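Local atomic coordinates of mandelate racemase/muconate lactonizing protein (Thermobispora bispora, PDB entry 3VC5), a protein that probably catalyses the magnesium-dependent dehydration of D-glucarate to 5-dehydro-4-deoxy-D-glucarate, the first step of a D-glucarate degradation pathway. Residues Arg29-Ala34 with Val408-Tyr413; Thr248-Gly253 with Ala278-Pro283; Glu264-Gly269 with Met282-Asn287. One frame throughout, in Å; residues are numbered along the deposited sequence.

Interaction 1: Arg29-Ala34 with Val408-Tyr413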
loop_
_atom_site.group_PDB
_atom_site.type_symbol
_atom_site.label_atom_id
_atom_site.label_comp_id
_atom_site.label_asym_id
_atom_site.label_seq_id
_atom_site.Cartn_x
_atom_site.Cartn_y
_atom_site.Cartn_z
ATOM N N ARG A 29 -12.974 18.759 17.169
ATOM C CA ARG A 29 -12.644 19.197 18.513
ATOM C C ARG A 29 -11.253 18.710 18.840
ATOM O O ARG A 29 -10.944 17.538 18.626
ATOM C CB ARG A 29 -13.645 18.581 19.489
ATOM C CG ARG A 29 -15.083 18.940 19.132
ATOM C CD ARG A 29 -16.091 18.029 19.895
ATOM N NE ARG A 29 -17.467 18.399 19.551
ATOM C CZ ARG A 29 -18.533 17.628 19.751
ATOM N NH1 ARG A 29 -18.397 16.398 20.250
ATOM N NH2 ARG A 29 -19.744 18.079 19.416
ATOM N N VAL A 30 -10.415 19.609 19.335
ATOM C CA VAL A 30 -9.033 19.277 19.636
ATOM C C VAL A 30 -8.769 19.562 21.102
ATOM O O VAL A 30 -8.946 20.690 21.548
ATOM C CB VAL A 30 -8.051 20.103 18.754
ATOM C CG1 VAL A 30 -6.598 19.764 19.160
ATOM C CG2 VAL A 30 -8.295 19.830 17.265
ATOM N N THR A 31 -8.365 18.525 21.849
ATOM C CA THR A 31 -8.199 18.614 23.300
ATOM C C THR A 31 -6.856 18.087 23.787
ATOM O O THR A 31 -6.621 16.871 23.758
ATOM C CB THR A 31 -9.323 17.826 24.014
ATOM O OG1 THR A 31 -10.588 18.236 23.470
ATOM C CG2 THR A 31 -9.308 18.095 25.543
ATOM N N PRO A 32 -5.969 18.990 24.250
ATOM C CA PRO A 32 -4.714 18.469 24.797
ATOM C C PRO A 32 -4.979 17.869 26.172
ATOM O O PRO A 32 -5.817 18.384 26.934
ATOM C CB PRO A 32 -3.823 19.715 24.875
ATOM C CG PRO A 32 -4.830 20.884 25.090
ATOM C CD PRO A 32 -6.070 20.468 24.327
ATOM N N VAL A 33 -4.254 16.799 26.503
ATOM C CA VAL A 33 -4.439 16.090 27.787
ATOM C C VAL A 33 -3.070 15.771 28.359
ATOM O O VAL A 33 -2.053 15.717 27.614
ATOM C CB VAL A 33 -5.235 14.762 27.613
ATOM C CG1 VAL A 33 -6.678 15.041 27.177
ATOM C CG2 VAL A 33 -4.526 13.795 26.642
ATOM N N ALA A 34 -3.020 15.595 29.675
ATOM C CA ALA A 34 -1.787 15.124 30.327
ATOM C C ALA A 34 -2.164 14.030 31.286
ATOM O O ALA A 34 -3.258 14.071 31.894
ATOM C CB ALA A 34 -1.067 16.255 31.072
ATOM N N VAL A 408 -11.191 15.536 32.864
ATOM C CA VAL A 408 -10.213 15.347 33.951
ATOM C C VAL A 408 -8.783 15.493 33.384
ATOM O O VAL A 408 -7.930 16.178 33.953
ATOM C CB VAL A 408 -10.407 13.967 34.608
ATOM C CG1 VAL A 408 -9.211 13.585 35.508
ATOM C CG2 VAL A 408 -11.732 13.947 35.410
ATOM N N MET A 409 -8.519 14.844 32.251
ATOM C CA MET A 409 -7.145 14.883 31.736
ATOM C C MET A 409 -6.815 16.206 31.113
ATOM O O MET A 409 -5.658 16.605 31.106
ATOM C CB MET A 409 -6.857 13.775 30.735
ATOM C CG MET A 409 -6.778 12.397 31.332
ATOM S SD MET A 409 -5.958 11.329 30.129
ATOM C CE MET A 409 -6.261 9.747 30.949
ATOM N N HIS A 410 -7.820 16.897 30.577
ATOM C CA HIS A 410 -7.559 18.229 30.036
ATOM C C HIS A 410 -7.218 19.223 31.163
ATOM O O HIS A 410 -6.336 20.076 31.013
ATOM C CB HIS A 410 -8.739 18.756 29.212
ATOM C CG HIS A 410 -8.507 20.132 28.688
ATOM N ND1 HIS A 410 -7.539 20.434 27.747
ATOM C CD2 HIS A 410 -9.131 21.305 28.966
ATOM C CE1 HIS A 410 -7.577 21.727 27.477
ATOM N NE2 HIS A 410 -8.531 22.278 28.202
ATOM N N GLU A 411 -7.908 19.095 32.301
ATOM C CA GLU A 411 -7.624 19.950 33.433
ATOM C C GLU A 411 -6.193 19.670 33.918
ATOM O O GLU A 411 -5.463 20.601 34.270
ATOM C CB GLU A 411 -8.634 19.703 34.558
ATOM C CG GLU A 411 -8.590 20.748 35.717
ATOM C CD GLU A 411 -7.483 20.455 36.725
ATOM O OE1 GLU A 411 -7.104 19.251 36.868
ATOM O OE2 GLU A 411 -6.974 21.420 37.368
ATOM N N GLN A 412 -5.779 18.400 33.895
ATOM C CA GLN A 412 -4.410 18.065 34.288
ATOM C C GLN A 412 -3.424 18.757 33.345
ATOM O O GLN A 412 -2.426 19.307 33.783
ATOM C CB GLN A 412 -4.226 16.543 34.276
ATOM C CG GLN A 412 -4.958 15.898 35.460
ATOM C CD GLN A 412 -4.999 14.374 35.486
ATOM O OE1 GLN A 412 -5.490 13.806 36.477
ATOM N NE2 GLN A 412 -4.538 13.702 34.414
ATOM N N TYR A 413 -3.680 18.680 32.037
ATOM C CA TYR A 413 -2.837 19.392 31.067
ATOM C C TYR A 413 -2.702 20.864 31.426
ATOM O O TYR A 413 -1.592 21.422 31.417
ATOM C CB TYR A 413 -3.435 19.262 29.653
ATOM C CG TYR A 413 -2.680 20.075 28.634
ATOM C CD1 TYR A 413 -1.544 19.565 28.022
ATOM C CD2 TYR A 413 -3.097 21.364 28.312
ATOM C CE1 TYR A 413 -0.832 20.332 27.064
ATOM C CE2 TYR A 413 -2.403 22.139 27.379
ATOM C CZ TYR A 413 -1.272 21.617 26.771
ATOM O OH TYR A 413 -0.596 22.395 25.856
#
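Two side chains of helix 403-415, H410 and Y413, have CG anti to the backbone N (chi1 178° and 175°), and this throws both rings past the helix onto P32 of strand 25-36. The contact illustrates how a helix late in the chain closes over an edge strand of the three-stranded antiparallel sheet in the N-terminal domain, much as in the capping domain of other enolase-superfamily members. The two axes cross at 78°, so each element meets only a short length of the other. P32 is gripped from two sides. Its carbonyl takes a nearly straight hydrogen bond from H410 ND1 to P32 O (2.8 Å), lying in both the carbonyl plane and the imidazole plane. Its own ring sits on the phenol: P32 CB stands 3.6 Å from the centroid of the Y413 ring, almost on the ring normal, a CH-pi contact, while L77 of helix 74-85 touches both residues. Cutting Y413 back to an alanine removes the phenol, and P32 would probably lose its aromatic face while a gap opened between strand and helix. Further along, V33 CB packs on M409 CB (3.7 Å) and A34 CB on Y413 CA (3.6 Å). M409 O accepts from A34 N (3.2 Å) and Y413 N on opposite faces of its carbonyl plane, and Q412, extended beyond CG, donates a hydrogen bond from NE2 to A34 O (2.9 Å), with the oxygen in the plane of its amide.

Interaction 2: Thr248-Gly253 with Ala278-Pro283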
loop_
_atom_site.group_PDB
_atom_site.type_symbol
_atom_site.label_atom_id
_atom_site.label_comp_id
_atom_site.label_asym_id
_atom_site.label_seq_id
_atom_site.Cartn_x
_atom_site.Cartn_y
_atom_site.Cartn_z
ATOM N N THR A 248 31.011 -1.461 19.788
ATOM C CA THR A 248 30.288 -1.985 20.948
ATOM C C THR A 248 29.067 -2.790 20.549
ATOM O O THR A 248 28.776 -3.844 21.145
ATOM C CB THR A 248 29.935 -0.832 21.905
ATOM O OG1 THR A 248 31.157 -0.339 22.469
ATOM C CG2 THR A 248 29.001 -1.278 23.016
ATOM N N SER A 249 28.330 -2.278 19.566
ATOM C CA SER A 249 27.141 -2.969 19.104
ATOM C C SER A 249 27.459 -4.368 18.615
ATOM O O SER A 249 26.692 -5.304 18.856
ATOM C CB SER A 249 26.449 -2.201 17.974
ATOM O OG SER A 249 26.075 -0.917 18.432
ATOM N N ILE A 250 28.558 -4.501 17.876
ATOM C CA ILE A 250 28.922 -5.789 17.321
ATOM C C ILE A 250 29.302 -6.751 18.456
ATOM O O ILE A 250 28.936 -7.938 18.441
ATOM C CB ILE A 250 30.048 -5.657 16.274
ATOM C CG1 ILE A 250 29.491 -4.959 15.017
ATOM C CG2 ILE A 250 30.594 -7.029 15.933
ATOM C CD1 ILE A 250 30.571 -4.495 14.053
ATOM N N ARG A 251 30.012 -6.232 19.453
ATOM C CA ARG A 251 30.468 -7.068 20.557
ATOM C C ARG A 251 29.240 -7.559 21.320
ATOM O O ARG A 251 29.145 -8.737 21.657
ATOM C CB ARG A 251 31.408 -6.268 21.465
ATOM C CG ARG A 251 32.036 -7.054 22.607
ATOM C CD ARG A 251 33.059 -6.213 23.354
ATOM N NE ARG A 251 32.426 -5.107 24.074
ATOM C CZ ARG A 251 32.593 -3.819 23.777
ATOM N NH1 ARG A 251 33.386 -3.456 22.771
ATOM N NH2 ARG A 251 31.975 -2.889 24.495
ATOM N N VAL A 252 28.270 -6.671 21.554
ATOM C CA VAL A 252 27.067 -7.078 22.291
ATOM C C VAL A 252 26.188 -8.050 21.498
ATOM O O VAL A 252 25.720 -9.062 22.047
ATOM C CB VAL A 252 26.238 -5.869 22.760
ATOM C CG1 VAL A 252 24.874 -6.322 23.332
ATOM C CG2 VAL A 252 27.026 -5.082 23.806
ATOM N N GLY A 253 25.937 -7.737 20.224
ATOM C CA GLY A 253 25.172 -8.628 19.354
ATOM C C GLY A 253 25.764 -10.033 19.327
ATOM O O GLY A 253 25.053 -11.034 19.431
ATOM N N ALA A 278 25.668 -6.455 9.459
ATOM C CA ALA A 278 26.476 -7.392 8.693
ATOM C C ALA A 278 27.339 -8.274 9.593
ATOM O O ALA A 278 27.869 -9.308 9.146
ATOM C CB ALA A 278 27.357 -6.620 7.698
ATOM N N GLU A 279 27.492 -7.878 10.857
ATOM C CA GLU A 279 28.469 -8.560 11.753
ATOM C C GLU A 279 27.854 -9.161 13.034
ATOM O O GLU A 279 28.579 -9.672 13.909
ATOM C CB GLU A 279 29.592 -7.601 12.128
ATOM C CG GLU A 279 30.431 -7.169 10.930
ATOM C CD GLU A 279 31.223 -8.319 10.337
ATOM O OE1 GLU A 279 31.258 -9.410 10.955
ATOM O OE2 GLU A 279 31.812 -8.138 9.249
ATOM N N VAL A 280 26.525 -9.105 13.145
ATOM C CA VAL A 280 25.823 -9.707 14.297
ATOM C C VAL A 280 24.850 -10.779 13.830
ATOM O O VAL A 280 24.376 -10.729 12.694
ATOM C CB VAL A 280 25.117 -8.657 15.184
ATOM C CG1 VAL A 280 26.127 -7.631 15.710
ATOM C CG2 VAL A 280 23.998 -7.953 14.413
ATOM N N PRO A 281 24.574 -11.775 14.695
ATOM C CA PRO A 281 23.794 -12.938 14.228
ATOM C C PRO A 281 22.280 -12.778 14.222
ATOM O O PRO A 281 21.584 -13.585 13.590
ATOM C CB PRO A 281 24.178 -14.042 15.213
ATOM C CG PRO A 281 24.620 -13.293 16.457
ATOM C CD PRO A 281 25.267 -12.036 15.973
ATOM N N MET A 282 21.768 -11.760 14.908
ATOM C CA MET A 282 20.332 -11.526 14.909
ATOM C C MET A 282 20.004 -10.314 14.019
ATOM O O MET A 282 20.870 -9.470 13.790
ATOM C CB MET A 282 19.822 -11.305 16.341
ATOM C CG MET A 282 20.217 -9.976 16.958
ATOM S SD MET A 282 21.941 -9.932 17.521
ATOM C CE MET A 282 22.009 -11.310 18.676
ATOM N N PRO A 283 18.761 -10.242 13.501
ATOM C CA PRO A 283 18.329 -9.050 12.752
ATOM C C PRO A 283 18.366 -7.776 13.607
ATOM O O PRO A 283 18.175 -7.845 14.836
ATOM C CB PRO A 283 16.879 -9.347 12.394
ATOM C CG PRO A 283 16.634 -10.811 12.686
ATOM C CD PRO A 283 17.689 -11.247 13.674
#
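The carbonyl group of G253 is the flat group on which this contact turns: P281 CD lies over one face of it, 3.6 Å from G253 O, while M282 CE approaches the same oxygen from nearer the carbonyl plane, at 3.1 Å. Both neighbours offer carbon, and no hydrogen bond joins the two segments. The setting is the (beta/alpha) barrel of the enolase superfamily. Helix 246-255, one of its outer helices, packs against the loop that leads from the next helix, 270-277, into strand 284-286, so the contact binds successive beta-alpha units outside the sheet. The principle at work is that a helix lacking a side chain at one position can be approached closely. G253 has none, and the room a CB would take is filled by V280 CG1, which settles 3.9 Å from G253 CA and 3.7 Å from I250 CA, one helical turn earlier. I250 flanks this methyl: its CD1 rests on E279 CB at 3.8 Å, the two side chains crossing at a slant. The E279 chain bends at chi2 and leads away from the contact, its carboxylate forming a salt bridge with R254, the residue that follows G253 on the same helix. S249, on the flank facing the barrel, hydrogen-bonds through OG to T245 O. M282 completes the contact beside the G253 carbonyl: CG stands between the backbone N and the carbonyl carbon (chi1 72°), and further bends at chi2 and chi3 curl the thioether back, leaving SD 3.9 Å from G253 CA.

Interaction 3: Glu264-Gly269 with Met282-Asn287; sequences EDPTPG and MPLATN
D265 reaches across to two successive residues of the neighbouring strand with its two carboxylate oxygens, a compact example of one acidic side chain fixing the end of a barrel strand. T286 OG1 donates to D265 OD1 in a very short hydrogen bond of 2.5 Å, and N287 N donates to D265 OD2 at 2.9 Å, meeting the syn lone pair of that oxygen. With both oxygens held, the carboxylate can hardly turn. The same threonine hydroxyl oxygen also accepts from M288 N and C289 N. The backbone of D265 joins in: D265 N donates to A285 O (2.8 Å), just after the parallel bridge between E264 and A285, whose side chains share one face of the sheet. D265 then leaves the strand in a left-handed backbone conformation.

E264 and N287 present a different case. E264 OE2 and N287 OD1 stand 3.0 Å apart as two acceptors, with no bond between them and their carboxylate and amide planes 80° apart. Both residues bind magnesium in this protein, together with D239, but the ion is absent from this chain; a salt bridge from K209 to E264 OE2 probably offsets some of the crowding of acceptors. Away from these polar groups, P266 CG meets L284 CD2 at 4.2 Å. Strands 262-264 and 284-286 lie between strands 236-239 and 307-310, joined by a beta-alpha-beta crossover through helix 270-277, whose M273 touches D265 and P266 and whose A277 touches L284.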
loop_
_atom_site.group_PDB
_atom_site.type_symbol
_atom_site.label_atom_id
_atom_site.label_comp_id
_atom_site.label_asym_id
_atom_site.label_seq_id
_atom_site.Cartn_x
_atom_site.Cartn_y
_atom_site.Cartn_z
ATOM N N GLU A 264 17.424 -3.755 18.562
ATOM C CA GLU A 264 16.728 -2.581 18.042
ATOM C C GLU A 264 17.583 -1.330 18.222
ATOM O O GLU A 264 17.973 -0.999 19.343
ATOM C CB GLU A 264 15.431 -2.433 18.840
ATOM C CG GLU A 264 14.514 -1.363 18.364
ATOM C CD GLU A 264 13.209 -1.396 19.141
ATOM O OE1 GLU A 264 12.725 -2.499 19.436
ATOM O OE2 GLU A 264 12.673 -0.328 19.448
ATOM N N ASP A 265 17.917 -0.651 17.117
ATOM C CA ASP A 265 18.680 0.610 17.201
ATOM C C ASP A 265 19.888 0.590 18.128
ATOM O O ASP A 265 20.004 1.412 19.037
ATOM C CB ASP A 265 17.744 1.748 17.603
ATOM C CG ASP A 265 16.821 2.120 16.458
ATOM O OD1 ASP A 265 17.349 2.235 15.304
ATOM O OD2 ASP A 265 15.596 2.243 16.687
ATOM N N PRO A 266 20.819 -0.350 17.892
ATOM C CA PRO A 266 22.015 -0.290 18.751
ATOM C C PRO A 266 22.872 0.984 18.532
ATOM O O PRO A 266 23.500 1.473 19.470
ATOM C CB PRO A 266 22.793 -1.550 18.341
ATOM C CG PRO A 266 22.282 -1.890 16.982
ATOM C CD PRO A 266 20.837 -1.508 16.982
ATOM N N THR A 267 22.887 1.524 17.318
ATOM C CA THR A 267 23.872 2.537 16.971
ATOM C C THR A 267 23.220 3.559 16.025
ATOM O O THR A 267 22.254 3.221 15.323
ATOM C CB THR A 267 25.098 1.840 16.293
ATOM O OG1 THR A 267 26.267 2.683 16.323
ATOM C CG2 THR A 267 24.780 1.446 14.844
ATOM N N PRO A 268 23.744 4.794 15.979
ATOM C CA PRO A 268 23.040 5.789 15.172
ATOM C C PRO A 268 23.337 5.726 13.692
ATOM O O PRO A 268 24.483 5.455 13.286
ATOM C CB PRO A 268 23.548 7.140 15.709
ATOM C CG PRO A 268 24.725 6.826 16.536
ATOM C CD PRO A 268 24.743 5.393 16.885
ATOM N N GLY A 269 22.320 6.007 12.883
ATOM C CA GLY A 269 22.515 6.187 11.433
ATOM C C GLY A 269 22.357 4.942 10.589
ATOM O O GLY A 269 22.665 3.827 11.026
ATOM N N MET A 282 21.768 -11.760 14.908
ATOM C CA MET A 282 20.332 -11.526 14.909
ATOM C C MET A 282 20.004 -10.314 14.019
ATOM O O MET A 282 20.870 -9.470 13.790
ATOM C CB MET A 282 19.822 -11.305 16.341
ATOM C CG MET A 282 20.217 -9.976 16.958
ATOM S SD MET A 282 21.941 -9.932 17.521
ATOM C CE MET A 282 22.009 -11.310 18.676
ATOM N N PRO A 283 18.761 -10.242 13.501
ATOM C CA PRO A 283 18.329 -9.050 12.752
ATOM C C PRO A 283 18.366 -7.776 13.607
ATOM O O PRO A 283 18.175 -7.845 14.836
ATOM C CB PRO A 283 16.879 -9.347 12.394
ATOM C CG PRO A 283 16.634 -10.811 12.686
ATOM C CD PRO A 283 17.689 -11.247 13.674
ATOM N N LEU A 284 18.619 -6.632 12.971
ATOM C CA LEU A 284 18.455 -5.332 13.625
ATOM C C LEU A 284 17.061 -4.800 13.289
ATOM O O LEU A 284 16.487 -5.137 12.236
ATOM C CB LEU A 284 19.481 -4.325 13.114
ATOM C CG LEU A 284 20.949 -4.698 13.350
ATOM C CD1 LEU A 284 21.851 -3.477 13.088
ATOM C CD2 LEU A 284 21.174 -5.260 14.754
ATOM N N ALA A 285 16.524 -3.974 14.195
ATOM C CA ALA A 285 15.260 -3.296 13.977
ATOM C C ALA A 285 15.478 -1.809 14.166
ATOM O O ALA A 285 16.458 -1.391 14.787
ATOM C CB ALA A 285 14.225 -3.786 15.010
ATOM N N THR A 286 14.531 -0.990 13.698
ATOM C CA THR A 286 14.656 0.440 13.967
ATOM C C THR A 286 13.298 1.125 14.102
ATOM O O THR A 286 12.301 0.712 13.446
ATOM C CB THR A 286 15.466 1.170 12.840
ATOM O OG1 THR A 286 15.865 2.460 13.315
ATOM C CG2 THR A 286 14.635 1.330 11.586
ATOM N N ASN A 287 13.282 2.188 14.911
ATOM C CA ASN A 287 12.299 3.270 14.741
ATOM C C ASN A 287 13.015 4.619 14.801
ATOM O O ASN A 287 12.443 5.616 15.268
ATOM C CB ASN A 287 11.187 3.215 15.800
ATOM C CG ASN A 287 11.721 3.122 17.237
ATOM O OD1 ASN A 287 11.657 2.054 17.841
ATOM N ND2 ASN A 287 12.203 4.237 17.803
#

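Overall arrangement
The three contacts sample two levels of one fold. Interactions 2 and 3 belong to the barrel, with centres about 10 Å apart: they share M282 and P283, and S249 of interaction 2 packs on P266 and T267 of interaction 3. Interaction 3 is fully buried at the strand ends beside the metal site and relies on charged and hydrogen-bonded groups. Interaction 2, further out and partly exposed, relies on carbon contacts and a bare glycine. Interaction 1 lies on the other side of the chain's centre, its centre about 34 Å from that of interaction 3. Also buried, it mixes aromatic packing with hydrogen bonds running both ways between strand and helix, and joins segments 374 residues apart.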